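Local structure of chitin elicitor receptor kinase 1 (4EBY) at residues V144-R149 with S155-S160; I167-R170 with N176-S179; P187-D190 with A194-P197; V22-L27 with I37-I42. The protein probably perceives fungal chitin oligomers through its LysM-containing ectodomain and, once dimerised by chitin, activates plant immune signalling as a receptor-like kinase. All coordinates share one frame; numbering follows the deposited sequence.

Contact 1 of 4, residues V144-R149 with S155-S160. With NAG (2-acetamido-2-deoxy-beta-D-glucopyranose), chain C.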
loop_
_atom_site.group_PDB
_atom_site.type_symbol
_atom_site.label_atom_id
_atom_site.label_comp_id
_atom_site.label_asym_id
_atom_site.label_seq_id
_atom_site.Cartn_x
_atom_site.Cartn_y
_atom_site.Cartn_z
ATOM N N VAL A 144 -2.354 1.985 -7.039
ATOM C CA VAL A 144 -2.615 1.566 -5.667
ATOM C C VAL A 144 -2.084 0.155 -5.506
ATOM O O VAL A 144 -2.418 -0.744 -6.284
ATOM C CB VAL A 144 -4.124 1.527 -5.351
ATOM C CG1 VAL A 144 -4.358 1.151 -3.893
ATOM C CG2 VAL A 144 -4.806 2.878 -5.668
ATOM N N THR A 145 -1.236 -0.034 -4.506
ATOM C CA THR A 145 -0.844 -1.359 -4.074
ATOM C C THR A 145 -1.968 -1.871 -3.173
ATOM O O THR A 145 -2.184 -1.364 -2.059
ATOM C CB THR A 145 0.474 -1.264 -3.299
ATOM O OG1 THR A 145 1.493 -0.797 -4.196
ATOM C CG2 THR A 145 0.879 -2.617 -2.751
ATOM N N TYR A 146 -2.704 -2.852 -3.676
ATOM C CA TYR A 146 -3.994 -3.219 -3.114
ATOM C C TYR A 146 -3.976 -4.664 -2.643
ATOM O O TYR A 146 -4.015 -5.585 -3.446
ATOM C CB TYR A 146 -5.073 -3.007 -4.203
ATOM C CG TYR A 146 -6.505 -3.219 -3.758
ATOM C CD1 TYR A 146 -7.328 -2.139 -3.482
ATOM C CD2 TYR A 146 -7.045 -4.500 -3.660
ATOM C CE1 TYR A 146 -8.648 -2.313 -3.102
ATOM C CE2 TYR A 146 -8.375 -4.686 -3.269
ATOM C CZ TYR A 146 -9.161 -3.579 -2.991
ATOM O OH TYR A 146 -10.480 -3.718 -2.615
ATOM N N PRO A 147 -3.871 -4.890 -1.328
ATOM C CA PRO A 147 -3.928 -6.278 -0.849
ATOM C C PRO A 147 -5.359 -6.829 -0.943
ATOM O O PRO A 147 -6.314 -6.219 -0.441
ATOM C CB PRO A 147 -3.468 -6.158 0.624
ATOM C CG PRO A 147 -2.730 -4.822 0.683
ATOM C CD PRO A 147 -3.518 -3.941 -0.253
ATOM N N LEU A 148 -5.492 -7.974 -1.610
ATOM C CA LEU A 148 -6.791 -8.611 -1.828
ATOM C C LEU A 148 -7.364 -9.196 -0.549
ATOM O O LEU A 148 -6.635 -9.773 0.262
ATOM C CB LEU A 148 -6.664 -9.728 -2.864
ATOM C CG LEU A 148 -6.379 -9.299 -4.305
ATOM C CD1 LEU A 148 -6.145 -10.537 -5.186
ATOM C CD2 LEU A 148 -7.519 -8.438 -4.867
ATOM N N ARG A 149 -8.677 -9.047 -0.393
ATOM C CA ARG A 149 -9.410 -9.669 0.710
ATOM C C ARG A 149 -10.491 -10.582 0.161
ATOM O O ARG A 149 -10.857 -10.478 -1.008
ATOM C CB ARG A 149 -10.020 -8.598 1.600
ATOM C CG ARG A 149 -8.957 -7.882 2.433
ATOM C CD ARG A 149 -9.558 -6.855 3.379
ATOM N NE ARG A 149 -10.652 -7.462 4.115
ATOM C CZ ARG A 149 -10.502 -8.179 5.219
ATOM N NH1 ARG A 149 -9.301 -8.339 5.759
ATOM N NH2 ARG A 149 -11.566 -8.728 5.790
ATOM N N SER A 155 -14.697 -8.055 -10.742
ATOM C CA SER A 155 -15.830 -7.165 -11.007
ATOM C C SER A 155 -16.020 -6.097 -9.928
ATOM O O SER A 155 -16.276 -4.938 -10.250
ATOM C CB SER A 155 -17.131 -7.950 -11.231
ATOM O OG SER A 155 -17.288 -8.970 -10.264
ATOM N N SER A 156 -15.881 -6.460 -8.653
ATOM C CA SER A 156 -16.059 -5.469 -7.586
ATOM C C SER A 156 -14.962 -4.408 -7.574
ATOM O O SER A 156 -15.229 -3.240 -7.317
ATOM C CB SER A 156 -16.179 -6.122 -6.205
ATOM O OG SER A 156 -14.930 -6.598 -5.737
ATOM N N ILE A 157 -13.726 -4.808 -7.860
ATOM C CA ILE A 157 -12.636 -3.835 -7.916
ATOM C C ILE A 157 -12.754 -2.960 -9.167
ATOM O O ILE A 157 -12.458 -1.771 -9.134
ATOM C CB ILE A 157 -11.250 -4.518 -7.822
ATOM C CG1 ILE A 157 -11.050 -5.092 -6.413
ATOM C CG2 ILE A 157 -10.130 -3.502 -8.115
ATOM C CD1 ILE A 157 -9.910 -6.091 -6.296
ATOM N N ALA A 158 -13.202 -3.549 -10.270
ATOM C CA ALA A 158 -13.422 -2.784 -11.492
ATOM C C ALA A 158 -14.472 -1.705 -11.248
ATOM O O ALA A 158 -14.317 -0.562 -11.675
ATOM C CB ALA A 158 -13.864 -3.696 -12.610
ATOM N N ARG A 159 -15.544 -2.088 -10.560
ATOM C CA ARG A 159 -16.652 -1.180 -10.272
ATOM C C ARG A 159 -16.223 -0.038 -9.359
ATOM O O ARG A 159 -16.539 1.126 -9.611
ATOM C CB ARG A 159 -17.814 -1.957 -9.646
ATOM C CG ARG A 159 -19.010 -1.107 -9.256
ATOM C CD ARG A 159 -20.105 -1.961 -8.630
ATOM N NE ARG A 159 -19.556 -2.945 -7.699
ATOM C CZ ARG A 159 -20.272 -3.610 -6.798
ATOM N NH1 ARG A 159 -21.578 -3.393 -6.690
ATOM N NH2 ARG A 159 -19.681 -4.488 -5.996
ATOM N N SER A 160 -15.490 -0.374 -8.305
ATOM C CA SER A 160 -15.063 0.608 -7.314
ATOM C C SER A 160 -13.904 1.489 -7.787
ATOM O O SER A 160 -13.790 2.638 -7.370
ATOM C CB SER A 160 -14.692 -0.084 -6.004
ATOM O OG SER A 160 -13.472 -0.796 -6.133
HETATM C C1 NAG C . -4.082 -9.953 6.199
HETATM C C2 NAG C . -5.395 -9.400 6.770
HETATM C C3 NAG C . -5.952 -10.333 7.852
HETATM C C4 NAG C . -5.964 -11.794 7.417
HETATM C C5 NAG C . -4.646 -12.173 6.747
HETATM C C6 NAG C . -4.672 -13.588 6.176
HETATM C C7 NAG C . -5.897 -7.016 7.072
HETATM C C8 NAG C . -5.637 -5.749 7.856
HETATM N N2 NAG C . -5.158 -8.096 7.350
HETATM O O3 NAG C . -7.257 -9.936 8.245
HETATM O O4 NAG C . -6.146 -12.609 8.560
HETATM O O5 NAG C . -4.352 -11.262 5.704
HETATM O O6 NAG C . -5.684 -13.662 5.191
HETATM O O7 NAG C . -6.766 -7.022 6.200
#
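Ile157 reaches from helix 154-161 toward strand 143-147 and meets Tyr146 and Leu148. Its CB points at the strand, and the two branches there part company. CG2 lies anti to the backbone N, while CG1 is anti to the carbonyl carbon (chi1 -69°) and carries the chain across the gap. CG1 passes 4.1 Å from Tyr146 OH. The terminal CD1 then lies against two neighbours, 3.7 Å from Tyr146 CE2, which it meets obliquely, and 3.6 Å from Leu148 CD2, the isoleucine and leucine side chains crossing at about a right angle. A long aliphatic end suits this place, because Ile157 CA and Leu148 CA are 9.7 Å apart and the side chains must span that distance.

Tyr146 serves a double purpose. Its ring packs on Ile157 and meets Arg60 in a cation-pi contact, while its OH is hydrogen-bonded to Asp152, which also receives the backbone N-H of Arg149. Beyond the strand, Arg149 leaves the core. With its chain bent at chi3 (49°), NH1 donates to O7, the acetamido oxygen of the NAG, over 2.9 Å with a markedly bent N-H...O angle of 131°. NE keeps a salt bridge to Glu151, which helps to fix the guanidinium beside the sugar. Helix against neighbouring strand, held by Ile157 on an aromatic and an aliphatic side chain, is typical of the beta-alpha-alpha-beta LysM domain, here with a glycan pocket at the strand's end.

Contact 2 of 4, residues I167-R170 with N176-S179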
loop_
_atom_site.group_PDB
_atom_site.type_symbol
_atom_site.label_atom_id
_atom_site.label_comp_id
_atom_site.label_asym_id
_atom_site.label_seq_id
_atom_site.Cartn_x
_atom_site.Cartn_y
_atom_site.Cartn_z
ATOM N N ILE A 167 -8.444 -4.159 -18.359
ATOM C CA ILE A 167 -7.245 -3.380 -18.047
ATOM C C ILE A 167 -6.658 -3.852 -16.706
ATOM O O ILE A 167 -5.451 -4.102 -16.602
ATOM C CB ILE A 167 -7.524 -1.861 -18.031
ATOM C CG1 ILE A 167 -7.814 -1.363 -19.446
ATOM C CG2 ILE A 167 -6.339 -1.094 -17.458
ATOM C CD1 ILE A 167 -6.666 -1.557 -20.388
ATOM N N LEU A 168 -7.507 -3.994 -15.689
ATOM C CA LEU A 168 -7.034 -4.477 -14.391
ATOM C C LEU A 168 -6.341 -5.824 -14.515
ATOM O O LEU A 168 -5.296 -6.051 -13.911
ATOM C CB LEU A 168 -8.180 -4.608 -13.396
ATOM C CG LEU A 168 -8.753 -3.299 -12.870
ATOM C CD1 LEU A 168 -9.946 -3.612 -11.981
ATOM C CD2 LEU A 168 -7.697 -2.483 -12.099
ATOM N N GLN A 169 -6.924 -6.733 -15.291
ATOM C CA GLN A 169 -6.318 -8.050 -15.423
ATOM C C GLN A 169 -4.984 -7.968 -16.146
ATOM O O GLN A 169 -4.042 -8.677 -15.795
ATOM C CB GLN A 169 -7.247 -9.012 -16.174
ATOM C CG GLN A 169 -6.832 -10.481 -16.045
ATOM C CD GLN A 169 -6.967 -10.986 -14.614
ATOM O OE1 GLN A 169 -8.065 -11.337 -14.170
ATOM N NE2 GLN A 169 -5.849 -11.049 -13.898
ATOM N N ARG A 170 -4.904 -7.120 -17.167
ATOM C CA ARG A 170 -3.670 -6.983 -17.941
ATOM C C ARG A 170 -2.533 -6.416 -17.086
ATOM O O ARG A 170 -1.363 -6.729 -17.317
ATOM C CB ARG A 170 -3.880 -6.108 -19.187
ATOM C CG ARG A 170 -4.652 -6.762 -20.328
ATOM C CD ARG A 170 -4.871 -5.720 -21.444
ATOM N NE ARG A 170 -5.593 -6.217 -22.616
ATOM C CZ ARG A 170 -5.003 -6.662 -23.726
ATOM N NH1 ARG A 170 -3.680 -6.679 -23.816
ATOM N NH2 ARG A 170 -5.731 -7.091 -24.755
ATOM N N ASN A 176 -5.765 -14.258 -10.010
ATOM C CA ASN A 176 -7.189 -14.391 -9.696
ATOM C C ASN A 176 -7.583 -13.345 -8.641
ATOM O O ASN A 176 -7.162 -13.432 -7.474
ATOM C CB ASN A 176 -7.443 -15.795 -9.163
ATOM C CG ASN A 176 -8.861 -15.990 -8.662
ATOM O OD1 ASN A 176 -9.753 -15.177 -8.923
ATOM N ND2 ASN A 176 -9.077 -17.086 -7.935
ATOM N N PHE A 177 -8.358 -12.347 -9.060
ATOM C CA PHE A 177 -8.722 -11.237 -8.172
ATOM C C PHE A 177 -9.668 -11.662 -7.054
ATOM O O PHE A 177 -9.996 -10.855 -6.169
ATOM C CB PHE A 177 -9.375 -10.102 -8.965
ATOM C CG PHE A 177 -8.397 -9.149 -9.613
ATOM C CD1 PHE A 177 -8.419 -7.804 -9.298
ATOM C CD2 PHE A 177 -7.490 -9.591 -10.566
ATOM C CE1 PHE A 177 -7.548 -6.910 -9.910
ATOM C CE2 PHE A 177 -6.609 -8.704 -11.175
ATOM C CZ PHE A 177 -6.640 -7.360 -10.849
ATOM N N ASN A 178 -10.123 -12.908 -7.099
ATOM C CA ASN A 178 -10.994 -13.440 -6.055
ATOM C C ASN A 178 -10.260 -14.379 -5.089
ATOM O O ASN A 178 -10.886 -15.056 -4.272
ATOM C CB ASN A 178 -12.186 -14.167 -6.682
ATOM C CG ASN A 178 -13.282 -14.464 -5.675
ATOM O OD1 ASN A 178 -13.613 -13.628 -4.828
ATOM N ND2 ASN A 178 -13.841 -15.669 -5.750
ATOM N N SER A 179 -8.933 -14.410 -5.159
ATOM C CA SER A 179 -8.181 -15.371 -4.358
ATOM C C SER A 179 -8.084 -14.983 -2.890
ATOM O O SER A 179 -7.759 -15.825 -2.057
ATOM C CB SER A 179 -6.776 -15.602 -4.922
ATOM O OG SER A 179 -6.024 -14.403 -4.907
HETATM O O HOH W 1 -9.334 -12.231 -11.772
#
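Phe177 points its ring at helix 165-171 of the LysM fold, where Leu168 and Gln169 receive it. The meeting joins the second helix of the beta-alpha-alpha-beta unit to the loop that leads on to its last strand, 183-187. At the ring's far end, CZ lies 4.1 Å from Leu168 CB and 3.6 Å from Leu168 O, the latter coming in obliquely. Gln169 comes to the ring's edge instead, with NE2 3.7 Å from Phe177 CE2. Its amide plane stands almost perpendicular to the ring, at 88°, and the two side chains slide past each other in opposite directions.

A bend at chi2 (66°) folds the glutamine back toward the loop, where both ends of its amide are employed. NE2 donates to the carbonyl of Val175, while OE1 accepts from a water that in turn takes the N-H of Phe177. A long amide is apt here, since it can bridge helix and loop while its NE2 comes to an aromatic edge. Leu154 and Ile157 of helix 154-161 also touch the phenyl ring, which suits a large apolar side chain in this buried position.

Further out, residues 176-179 form a type I turn that sets the phenylalanine's direction. Asn176 O accepts both the N-H and the hydroxyl of Ser179, and an Asx turn brings Asn178 N within 2.9 Å of Asn176 OD1, from above the carbonyl plane.

Contact 3 of 4, residues P187-D190 with A194-P197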
loop_
_atom_site.group_PDB
_atom_site.type_symbol
_atom_site.label_atom_id
_atom_site.label_comp_id
_atom_site.label_asym_id
_atom_site.label_seq_id
_atom_site.Cartn_x
_atom_site.Cartn_y
_atom_site.Cartn_z
ATOM N N PRO A 187 -5.048 1.159 -10.902
ATOM C CA PRO A 187 -4.841 2.600 -11.137
ATOM C C PRO A 187 -5.564 3.442 -10.108
ATOM O O PRO A 187 -6.697 3.130 -9.734
ATOM C CB PRO A 187 -5.494 2.825 -12.513
ATOM C CG PRO A 187 -5.337 1.512 -13.208
ATOM C CD PRO A 187 -5.524 0.462 -12.117
ATOM N N GLY A 188 -4.889 4.477 -9.619
ATOM C CA GLY A 188 -5.495 5.382 -8.655
ATOM C C GLY A 188 -5.626 6.795 -9.175
ATOM O O GLY A 188 -5.023 7.177 -10.177
ATOM N N ARG A 189 -6.418 7.578 -8.443
ATOM C CA ARG A 189 -6.746 8.951 -8.815
ATOM C C ARG A 189 -5.961 9.955 -7.988
ATOM O O ARG A 189 -5.519 9.658 -6.875
ATOM C CB ARG A 189 -8.239 9.186 -8.592
ATOM C CG ARG A 189 -9.129 8.304 -9.439
ATOM C CD ARG A 189 -10.582 8.436 -9.022
ATOM N NE ARG A 189 -11.458 7.472 -9.685
ATOM C CZ ARG A 189 -12.060 7.693 -10.847
ATOM N NH1 ARG A 189 -11.864 8.837 -11.490
ATOM N NH2 ARG A 189 -12.861 6.771 -11.372
ATOM N N ASP A 190 -5.790 11.156 -8.525
ATOM C CA ASP A 190 -5.173 12.234 -7.768
ATOM C C ASP A 190 -6.235 12.817 -6.818
ATOM O O ASP A 190 -7.372 12.350 -6.825
ATOM C CB ASP A 190 -4.535 13.261 -8.721
ATOM C CG ASP A 190 -5.561 14.100 -9.483
ATOM O OD1 ASP A 190 -6.761 14.095 -9.131
ATOM O OD2 ASP A 190 -5.143 14.785 -10.441
ATOM N N ALA A 194 -8.936 12.790 -10.827
ATOM C CA ALA A 194 -8.456 12.473 -12.172
ATOM C C ALA A 194 -7.387 11.384 -12.105
ATOM O O ALA A 194 -6.633 11.315 -11.138
ATOM C CB ALA A 194 -7.881 13.709 -12.825
ATOM N N PHE A 195 -7.310 10.551 -13.138
ATOM C CA PHE A 195 -6.226 9.575 -13.229
ATOM C C PHE A 195 -5.002 10.251 -13.844
ATOM O O PHE A 195 -5.051 10.702 -14.995
ATOM C CB PHE A 195 -6.622 8.399 -14.143
ATOM C CG PHE A 195 -7.671 7.478 -13.560
ATOM C CD1 PHE A 195 -7.345 6.558 -12.574
ATOM C CD2 PHE A 195 -8.976 7.509 -14.023
ATOM C CE1 PHE A 195 -8.300 5.711 -12.043
ATOM C CE2 PHE A 195 -9.933 6.653 -13.503
ATOM C CZ PHE A 195 -9.595 5.756 -12.514
ATOM N N PRO A 196 -3.891 10.319 -13.095
ATOM C CA PRO A 196 -2.646 10.757 -13.728
ATOM C C PRO A 196 -2.265 9.778 -14.827
ATOM O O PRO A 196 -2.396 8.573 -14.628
ATOM C CB PRO A 196 -1.627 10.684 -12.582
ATOM C CG PRO A 196 -2.443 10.823 -11.333
ATOM C CD PRO A 196 -3.724 10.078 -11.650
ATOM N N PRO A 197 -1.829 10.285 -15.990
ATOM C CA PRO A 197 -1.482 9.397 -17.108
ATOM C C PRO A 197 -0.096 8.778 -16.930
ATOM O O PRO A 197 0.649 9.172 -16.025
ATOM C CB PRO A 197 -1.506 10.341 -18.315
ATOM C CG PRO A 197 -1.120 11.667 -17.742
ATOM C CD PRO A 197 -1.747 11.711 -16.361
#
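The Phe195 ring and the Arg189 guanidinium lie one over the other, their planes 38° apart. Phe195 CZ sits 3.5 Å above the guanidinium plane, over its centre. On the ring's own face rests the aliphatic part of the arginine: CG makes a CH-pi contact, 4.0 Å from the ring centroid and displaced toward the rim. Pro187 O lies in plane at the ring's edge, 3.8 Å from Phe195 CE1, where the weakly positive C-H groups can favour a carbonyl oxygen. The ring also meets Phe140 in an edge-to-face pair.

Arginine suits this partly open site because its chain, extended from CG to NE, offers the CG methylene and a flat cation to the same aromatic group. NH1 is hydrogen-bonded to Gly193 O, which helps to hold the guanidinium over the ring.

The backbones are tied beside this pair. Asp190 N donates to Ala194 O over 2.8 Å, nearly straight at 170°. In return, Ala194 N reaches Asp190 OD1 at 3.1 Å, arriving from above the carboxylate plane. The chi1 of 71° sets the carboxylate between the aspartate's backbone N and carbonyl carbon, turned into the bend. Pro196 packs its CD 3.5 Å from Gly188 O. What results, at the end of strand 183-187 of the LysM fold, is a tight chain reversal that opens with an Asx turn, Asp190 OD1 accepting from Asn192 N, and is closed by the Asp190 to Ala194 bonds.

Contact 4 of 4, residues V22-L27 with I37-I42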
loop_
_atom_site.group_PDB
_atom_site.type_symbol
_atom_site.label_atom_id
_atom_site.label_comp_id
_atom_site.label_asym_id
_atom_site.label_seq_id
_atom_site.Cartn_x
_atom_site.Cartn_y
_atom_site.Cartn_z
ATOM N N VAL A 22 -1.786 5.733 13.700
ATOM C CA VAL A 22 -0.967 4.522 13.575
ATOM C C VAL A 22 -0.610 4.234 12.114
ATOM O O VAL A 22 0.522 3.860 11.785
ATOM C CB VAL A 22 -1.651 3.302 14.228
ATOM C CG1 VAL A 22 -0.923 2.017 13.835
ATOM C CG2 VAL A 22 -1.645 3.456 15.740
ATOM N N ILE A 23 -1.567 4.438 11.217
ATOM C CA ILE A 23 -1.278 4.271 9.801
ATOM C C ILE A 23 -0.183 5.230 9.368
ATOM O O ILE A 23 0.762 4.837 8.696
ATOM C CB ILE A 23 -2.532 4.505 8.958
ATOM C CG1 ILE A 23 -3.553 3.407 9.272
ATOM C CG2 ILE A 23 -2.207 4.528 7.439
ATOM C CD1 ILE A 23 -4.928 3.659 8.639
ATOM N N ASN A 24 -0.313 6.497 9.744
ATOM C CA ASN A 24 0.685 7.474 9.319
ATOM C C ASN A 24 2.056 7.190 9.937
ATOM O O ASN A 24 3.085 7.417 9.302
ATOM C CB ASN A 24 0.205 8.892 9.672
ATOM C CG ASN A 24 0.904 9.973 8.859
ATOM O OD1 ASN A 24 1.906 9.739 8.148
ATOM N ND2 ASN A 24 0.373 11.160 8.954
ATOM N N GLN A 25 2.080 6.687 11.171
ATOM C CA GLN A 25 3.348 6.357 11.800
ATOM C C GLN A 25 4.019 5.211 11.029
ATOM O O GLN A 25 5.184 5.296 10.622
ATOM C CB GLN A 25 3.112 5.916 13.242
ATOM C CG GLN A 25 4.392 5.571 13.974
ATOM C CD GLN A 25 4.174 5.468 15.469
ATOM O OE1 GLN A 25 3.248 4.796 15.931
ATOM N NE2 GLN A 25 5.005 6.162 16.232
ATOM N N ASN A 26 3.275 4.136 10.835
ATOM C CA ASN A 26 3.843 2.952 10.185
ATOM C C ASN A 26 4.262 3.230 8.743
ATOM O O ASN A 26 5.315 2.767 8.275
ATOM C CB ASN A 26 2.835 1.804 10.233
ATOM C CG ASN A 26 2.643 1.259 11.647
ATOM O OD1 ASN A 26 3.280 1.737 12.600
ATOM N ND2 ASN A 26 1.750 0.268 11.798
ATOM N N LEU A 27 3.422 3.982 8.039
ATOM C CA LEU A 27 3.712 4.318 6.656
ATOM C C LEU A 27 4.321 5.721 6.527
ATOM O O LEU A 27 4.180 6.376 5.487
ATOM C CB LEU A 27 2.461 4.164 5.775
ATOM C CG LEU A 27 2.028 2.732 5.450
ATOM C CD1 LEU A 27 1.608 1.934 6.651
ATOM C CD2 LEU A 27 0.882 2.767 4.415
ATOM N N ILE A 37 -0.130 15.965 13.862
ATOM C CA ILE A 37 -0.962 17.165 13.805
ATOM C C ILE A 37 -1.643 17.309 12.438
ATOM O O ILE A 37 -2.862 17.465 12.351
ATOM C CB ILE A 37 -0.130 18.412 14.061
ATOM C CG1 ILE A 37 0.519 18.336 15.446
ATOM C CG2 ILE A 37 -0.999 19.656 13.943
ATOM C CD1 ILE A 37 1.633 19.336 15.636
ATOM N N ASN A 38 -0.836 17.241 11.387
ATOM C CA ASN A 38 -1.300 17.484 10.036
ATOM C C ASN A 38 -1.329 16.168 9.277
ATOM O O ASN A 38 -0.283 15.558 9.055
ATOM C CB ASN A 38 -0.346 18.465 9.365
ATOM C CG ASN A 38 -0.828 18.925 8.007
ATOM O OD1 ASN A 38 -1.438 18.163 7.261
ATOM N ND2 ASN A 38 -0.544 20.178 7.672
ATOM N N PHE A 39 -2.523 15.723 8.895
ATOM C CA PHE A 39 -2.681 14.480 8.139
ATOM C C PHE A 39 -3.133 14.751 6.716
ATOM O O PHE A 39 -3.607 13.850 6.042
ATOM C CB PHE A 39 -3.712 13.586 8.838
ATOM C CG PHE A 39 -3.257 13.102 10.200
ATOM C CD1 PHE A 39 -2.593 11.885 10.310
ATOM C CD2 PHE A 39 -3.472 13.866 11.342
ATOM C CE1 PHE A 39 -2.153 11.422 11.556
ATOM C CE2 PHE A 39 -3.038 13.406 12.591
ATOM C CZ PHE A 39 -2.379 12.180 12.682
ATOM N N ASP A 40 -2.996 16.004 6.278
ATOM C CA ASP A 40 -3.463 16.370 4.936
ATOM C C ASP A 40 -2.924 15.504 3.789
ATOM O O ASP A 40 -3.663 15.188 2.853
ATOM C CB ASP A 40 -3.192 17.856 4.648
ATOM C CG ASP A 40 -4.076 18.787 5.461
ATOM O OD1 ASP A 40 -4.999 18.317 6.167
ATOM O OD2 ASP A 40 -3.861 20.010 5.367
ATOM N N PRO A 41 -1.639 15.118 3.830
ATOM C CA PRO A 41 -1.141 14.323 2.697
ATOM C C PRO A 41 -1.945 13.037 2.475
ATOM O O PRO A 41 -2.151 12.629 1.338
ATOM C CB PRO A 41 0.309 14.003 3.103
ATOM C CG PRO A 41 0.688 15.144 3.934
ATOM C CD PRO A 41 -0.553 15.480 4.759
ATOM N N ILE A 42 -2.388 12.415 3.561
ATOM C CA ILE A 42 -3.262 11.256 3.481
ATOM C C ILE A 42 -4.715 11.629 3.183
ATOM O O ILE A 42 -5.348 11.033 2.301
ATOM C CB ILE A 42 -3.192 10.437 4.784
ATOM C CG1 ILE A 42 -1.797 9.839 4.911
ATOM C CG2 ILE A 42 -4.222 9.320 4.761
ATOM C CD1 ILE A 42 -1.545 9.234 6.310
#
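Asn24 extends from helix 20-26 to meet Phe39 and Ile42. Its CG is anti to the backbone N (chi1 -160°), which carries the flat amide out from the helix against the two apolar side chains. Along the way, CB passes 3.9 Å from Phe39 CE1, and CG comes to 3.6 Å from Ile42 CD1. The amide and phenyl planes stand 59° apart, so the groups meet obliquely and do not stack.

Phe39 and Ile42 share a first torsion: chi1 is -66° in both, with CG or CG1 anti to the carbonyl carbon. In the isoleucine this swings the CG1 arm toward helix 20-26, so that CD1 reaches the asparagine. A short side chain suits the close approach, its CB and CG packing on apolar neighbours.

Asn38 shapes the turn into the second helix. Its OD1 takes the N-H of Asp40 at 2.8 Å, an Asx turn, while Phe39 occupies the N-cap position. Tyr34, part of a glycan pocket, also touches Asn24, and a bound NAG lies about 8 Å from the side chain of Asn24. Two short helices, between strands 8-13 and 60-70 in the chain and packed on them, give a strand-helix-helix-strand order, consistent with a LysM-like fold.

In the fold
Contacts 1 and 2 belong to one LysM unit and share a continuous core: Ile157 CD1 lies 3.8 Å from Phe177 CD1, and the two helices follow each other in the chain. Contact 3 starts at the end of that unit's last strand and joins it through Pro187, packed on Leu168. It is only partly buried, and accordingly relies on hydrogen bonds and an arginine lying over a phenylalanine with a CH-pi contact, where contact 1 has purely apolar packing between its segments. Contact 4 stands apart, its centre about 29 Å from that of contact 2 and across the molecule's middle. It is buried too and, like contact 2, sets a side-chain amide against a phenylalanine.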